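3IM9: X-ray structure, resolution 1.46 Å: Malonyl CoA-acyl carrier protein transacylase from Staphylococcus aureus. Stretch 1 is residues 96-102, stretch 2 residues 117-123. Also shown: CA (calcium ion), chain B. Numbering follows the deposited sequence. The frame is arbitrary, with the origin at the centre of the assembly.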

ATOM      1  N   HIS A  96      -2.349   1.155  -0.399  1.00  9.09           N
ATOM      2  CA  HIS A  96      -2.105   0.193   0.706  1.00  8.78           C
ATOM      3  C   HIS A  96      -0.652   0.205   1.130  1.00  9.69           C
ATOM      4  O   HIS A  96       0.208  -0.244   0.352  1.00  8.64           O
ATOM      5  CB  HIS A  96      -2.539  -1.191   0.245  1.00  9.17           C
ATOM      6  CG  HIS A  96      -2.715  -2.168   1.371  1.00  9.34           C
ATOM      7  ND1 HIS A  96      -1.616  -2.776   1.978  1.00 12.36           N
ATOM      8  CD2 HIS A  96      -3.823  -2.761   1.867  1.00 10.54           C
ATOM      9  CE1 HIS A  96      -2.058  -3.606   2.924  1.00 11.39           C
ATOM     10  NE2 HIS A  96      -3.394  -3.650   2.849  1.00  9.08           N
ATOM     11  N   SER A  97      -0.387   0.798   2.308  1.00  9.42           N
ATOM     12  CA  SER A  97       0.952   0.819   2.910  1.00  9.32           C
ATOM     13  C   SER A  97       1.901   1.610   1.993  1.00  7.74           C
ATOM     14  O   SER A  97       1.815   2.847   1.944  1.00  9.10           O
ATOM     15  CB  SER A  97       1.452  -0.555   3.278  1.00  8.88           C
ATOM     16  OG  SER A  97       2.700  -0.437   3.952  1.00  9.46           O
ATOM     17  N   LEU A  98       2.791   0.963   1.228  1.00  8.19           N
ATOM     18  CA  LEU A  98       3.576   1.695   0.226  1.00  8.28           C
ATOM     19  C   LEU A  98       2.628   2.521  -0.693  1.00  8.17           C
ATOM     20  O   LEU A  98       2.971   3.637  -1.130  1.00  8.71           O
ATOM     21  CB  LEU A  98       4.393   0.640  -0.556  1.00  8.11           C
ATOM     22  CG  LEU A  98       5.255   1.201  -1.721  1.00  9.81           C
ATOM     23  CD1 LEU A  98       4.429   1.483  -3.034  1.00  9.22           C
ATOM     24  CD2 LEU A  98       6.132   2.396  -1.295  1.00  9.13           C
ATOM     25  N   GLY A  99       1.530   1.911  -1.093  1.00  6.82           N
ATOM     26  CA  GLY A  99       0.615   2.564  -2.020  1.00  8.45           C
ATOM     27  C   GLY A  99       0.179   3.966  -1.601  1.00  9.14           C
ATOM     28  O   GLY A  99      -0.204   4.759  -2.461  1.00  8.37           O
ATOM     29  N   GLU A 100       0.205   4.248  -0.276  1.00  7.62           N
ATOM     30  CA  GLU A 100      -0.195   5.584   0.157  1.00  8.61           C
ATOM     31  C   GLU A 100       0.757   6.605  -0.438  1.00  9.95           C
ATOM     32  O   GLU A 100       0.331   7.751  -0.660  1.00 10.46           O
ATOM     33  CB  GLU A 100      -0.195   5.618   1.699  1.00  9.78           C
ATOM     34  CG  GLU A 100      -0.829   6.946   2.294  1.00  9.65           C
ATOM     35  CD  GLU A 100      -1.409   6.715   3.639  1.00  9.57           C
ATOM     36  OE1 GLU A 100      -2.074   5.678   3.844  1.00 12.20           O
ATOM     37  OE2 GLU A 100      -1.207   7.614   4.495  1.00 12.86           O
ATOM     38  N   TYR A 101       2.024   6.242  -0.658  1.00  9.10           N
ATOM     39  CA  TYR A 101       2.998   7.190  -1.297  1.00  9.10           C
ATOM     40  C   TYR A 101       2.598   7.457  -2.728  1.00 10.10           C
ATOM     41  O   TYR A 101       2.817   8.581  -3.231  1.00 10.20           O
ATOM     42  CB  TYR A 101       4.406   6.699  -1.113  1.00  9.36           C
ATOM     43  CG  TYR A 101       4.824   6.804   0.312  1.00  9.75           C
ATOM     44  CD1 TYR A 101       4.637   5.745   1.232  1.00  9.55           C
ATOM     45  CD2 TYR A 101       5.445   7.981   0.769  1.00 10.24           C
ATOM     46  CE1 TYR A 101       4.995   5.841   2.595  1.00 10.19           C
ATOM     47  CE2 TYR A 101       5.795   8.118   2.125  1.00 10.85           C
ATOM     48  CZ  TYR A 101       5.564   7.064   2.999  1.00  9.80           C
ATOM     49  OH  TYR A 101       5.926   7.254   4.327  1.00 12.45           O
ATOM     50  N   SER A 102       2.088   6.481  -3.459  1.00  8.72           N
ATOM     51  CA  SER A 102       1.596   6.736  -4.779  1.00  8.94           C
ATOM     52  C   SER A 102       0.425   7.717  -4.704  1.00 10.30           C
ATOM     53  O   SER A 102       0.297   8.564  -5.581  1.00 11.06           O
ATOM     54  CB  SER A 102       1.148   5.411  -5.386  1.00  8.58           C
ATOM     55  OG  SER A 102       2.308   4.556  -5.502  1.00  9.62           O
ATOM     56  N   LYS A 117      12.679   8.628  -3.505  1.00 10.53           N
ATOM     57  CA  LYS A 117      13.792   8.594  -2.536  1.00 10.51           C
ATOM     58  C   LYS A 117      13.238   8.259  -1.162  1.00 10.28           C
ATOM     59  O   LYS A 117      13.874   7.417  -0.438  1.00 11.06           O
ATOM     60  CB  LYS A 117      14.504   9.985  -2.479  1.00 11.01           C
ATOM     61  CG  LYS A 117      15.148  10.404  -3.839  1.00  9.88           C
ATOM     62  CD  LYS A 117      15.492  11.866  -3.882  1.00 12.36           C
ATOM     63  CE  LYS A 117      16.234  12.158  -5.162  1.00 15.57           C
ATOM     64  NZ  LYS A 117      16.407  13.710  -5.296  1.00 15.35           N
ATOM     65  N   ILE A 118      12.082   8.841  -0.831  1.00 10.86           N
ATOM     66  CA  ILE A 118      11.509   8.578   0.484  1.00 10.69           C
ATOM     67  C   ILE A 118      11.155   7.059   0.649  1.00 10.68           C
ATOM     68  O   ILE A 118      11.452   6.451   1.703  1.00 12.24           O
ATOM     69  CB  ILE A 118      10.236   9.427   0.695  1.00 10.90           C
ATOM     70  CG1 ILE A 118      10.811  10.841   0.993  1.00 12.34           C
ATOM     71  CG2 ILE A 118       9.416   8.916   1.902  1.00 10.57           C
ATOM     72  CD1 ILE A 118       9.712  11.882   0.881  1.00 12.17           C
ATOM     73  N   VAL A 119      10.552   6.459  -0.395  1.00 11.08           N
ATOM     74  CA  VAL A 119      10.139   5.068  -0.192  1.00 10.97           C
ATOM     75  C   VAL A 119      11.326   4.130  -0.324  1.00 11.50           C
ATOM     76  O   VAL A 119      11.326   3.015   0.306  1.00 10.71           O
ATOM     77  CB  VAL A 119       9.004   4.630  -1.158  1.00  9.00           C
ATOM     78  CG1 VAL A 119       7.772   5.489  -0.926  1.00 11.02           C
ATOM     79  CG2 VAL A 119       9.409   4.534  -2.648  1.00 10.90           C
ATOM     80  N   ARG A 120      12.404   4.494  -1.066  1.00  9.72           N
ATOM     81  CA  ARG A 120      13.585   3.703  -0.985  1.00  9.16           C
ATOM     82  C   ARG A 120      14.139   3.698   0.456  1.00 10.87           C
ATOM     83  O   ARG A 120      14.516   2.615   0.953  1.00  9.78           O
ATOM     84  CB  ARG A 120      14.646   4.285  -2.017  1.00 10.53           C
ATOM     85  CG  ARG A 120      16.086   3.719  -1.845  1.00 10.05           C
ATOM     86  CD  ARG A 120      16.089   2.257  -2.171  1.00 12.07           C
ATOM     87  NE  ARG A 120      17.499   1.832  -2.424  1.00 12.62           N
ATOM     88  CZ  ARG A 120      17.844   0.590  -2.668  1.00 14.26           C
ATOM     89  NH1 ARG A 120      16.917  -0.392  -2.680  1.00 14.30           N
ATOM     90  NH2 ARG A 120      19.157   0.271  -2.941  1.00 14.71           N
ATOM     91  N   LYS A 121      14.222   4.882   1.128  1.00 10.67           N
ATOM     92  CA  LYS A 121      14.677   4.853   2.493  1.00 10.75           C
ATOM     93  C   LYS A 121      13.697   4.082   3.411  1.00 11.06           C
ATOM     94  O   LYS A 121      14.178   3.344   4.237  1.00 11.21           O
ATOM     95  CB  LYS A 121      14.773   6.340   2.996  1.00 10.20           C
ATOM     96  CG  LYS A 121      15.327   6.476   4.463  1.00 12.78           C
ATOM     97  CD  LYS A 121      16.732   6.036   4.636  1.00 16.57           C
ATOM     98  CE  LYS A 121      17.676   7.079   4.109  1.00 24.97           C
ATOM     99  NZ  LYS A 121      19.130   6.831   4.582  1.00 26.97           N
ATOM    100  N   ARG A 122      12.397   4.253   3.199  1.00  9.83           N
ATOM    101  CA  ARG A 122      11.381   3.522   4.022  1.00  9.82           C
ATOM    102  C   ARG A 122      11.630   2.002   3.916  1.00  9.53           C
ATOM    103  O   ARG A 122      11.710   1.323   4.922  1.00 10.02           O
ATOM    104  CB  ARG A 122      10.006   3.820   3.421  1.00 10.00           C
ATOM    105  CG  ARG A 122       8.862   3.288   4.260  1.00  9.90           C
ATOM    106  CD  ARG A 122       7.546   3.747   3.655  1.00 11.59           C
ATOM    107  NE  ARG A 122       6.369   3.251   4.343  1.00 10.51           N
ATOM    108  CZ  ARG A 122       5.756   2.116   4.046  1.00  9.73           C
ATOM    109  NH1 ARG A 122       6.212   1.313   3.093  1.00 10.66           N
ATOM    110  NH2 ARG A 122       4.640   1.785   4.662  1.00 11.34           N
ATOM    111  N   GLY A 123      11.870   1.519   2.681  1.00  8.94           N
ATOM    112  CA  GLY A 123      12.117   0.088   2.450  1.00 10.00           C
ATOM    113  C   GLY A 123      13.412  -0.366   3.117  1.00 10.57           C
ATOM    114  O   GLY A 123      13.487  -1.477   3.708  1.00 10.69           O
TER
HETATM  115 CA    CA B 601       5.104   5.356   6.044  1.00 27.15          CA
HETATM  116  O   HOH W   1       5.184  -1.424   2.770  1.00 13.05           O

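Residues 117-123 form part of a continuous helix, with the backbone amides of Lys121, Arg122 and Gly123 bonded to the carbonyls four residues earlier. The other stretch begins as a turn and runs into a helix. A type II' beta turn spans His96 to Gly99, closed by a hydrogen bond from Gly99 N to His96 O (2.9 Å), and Ser97, at its second position, takes the positive phi (64°) that this turn type requires. The two backbones stay well apart, the nearest CA atoms, those of Leu98 and Val119, being 7.4 Å from each other, so side chains fill most of the interface. It buries 306 Å² in total, and Arg122, Tyr101 and Val119 account for the largest shares.

Arg122 reaches across with its first three chi angles all t, an extended conformation that carries the guanidinium to the turn. There NH2 donates a hydrogen bond to Ser97 OG at 3.0 Å, with an N-H...O angle of 161° that is close to linear. A water reinforces the link: it accepts from Arg122 NH1 at 2.9 Å and lies 2.9 Å from Ser97 OG, with which it is also hydrogen-bonded. The serine hydroxyl is thus tied to both terminal nitrogens of the arginine, one directly and the other through solvent. Ser97 O lies over one face of the guanidinium, while Leu98 N approaches NH1 to 3.9 Å, a packing contact between the turn backbone and the planar group.

Tyr101 points toward the second helix and settles among Ile118, Val119 and Arg122, which lie on one side of that helix because they are spaced one and then three residues apart. Val119 CG1 sits over a face of the phenol ring, 3.9 Å from the centroid and 30° off the ring normal, a CH-pi arrangement in which a methyl group rests against the aromatic cloud. Ile118 CG2 adds an apolar contact with Tyr101 CE2 at 3.7 Å, and Arg122 NE comes within 3.4 Å of Tyr101 CE1 as the arginine passes the ring. The hydroxyl has a separate role: Tyr101 OH coordinates the calcium ion at 2.7 Å, alongside two ligands from elsewhere in the structure.

The same Val119 methyl also serves Leu98. Although the CA-to-CB bond of Leu98 points sideways, the end of its side chain comes nearer, bringing CD2 to 3.5 Å from Val119 CG1. CG1 therefore packs against both leucine and tyrosine, joining them in an apolar cluster beside the polar contact made by Arg122 and Ser97.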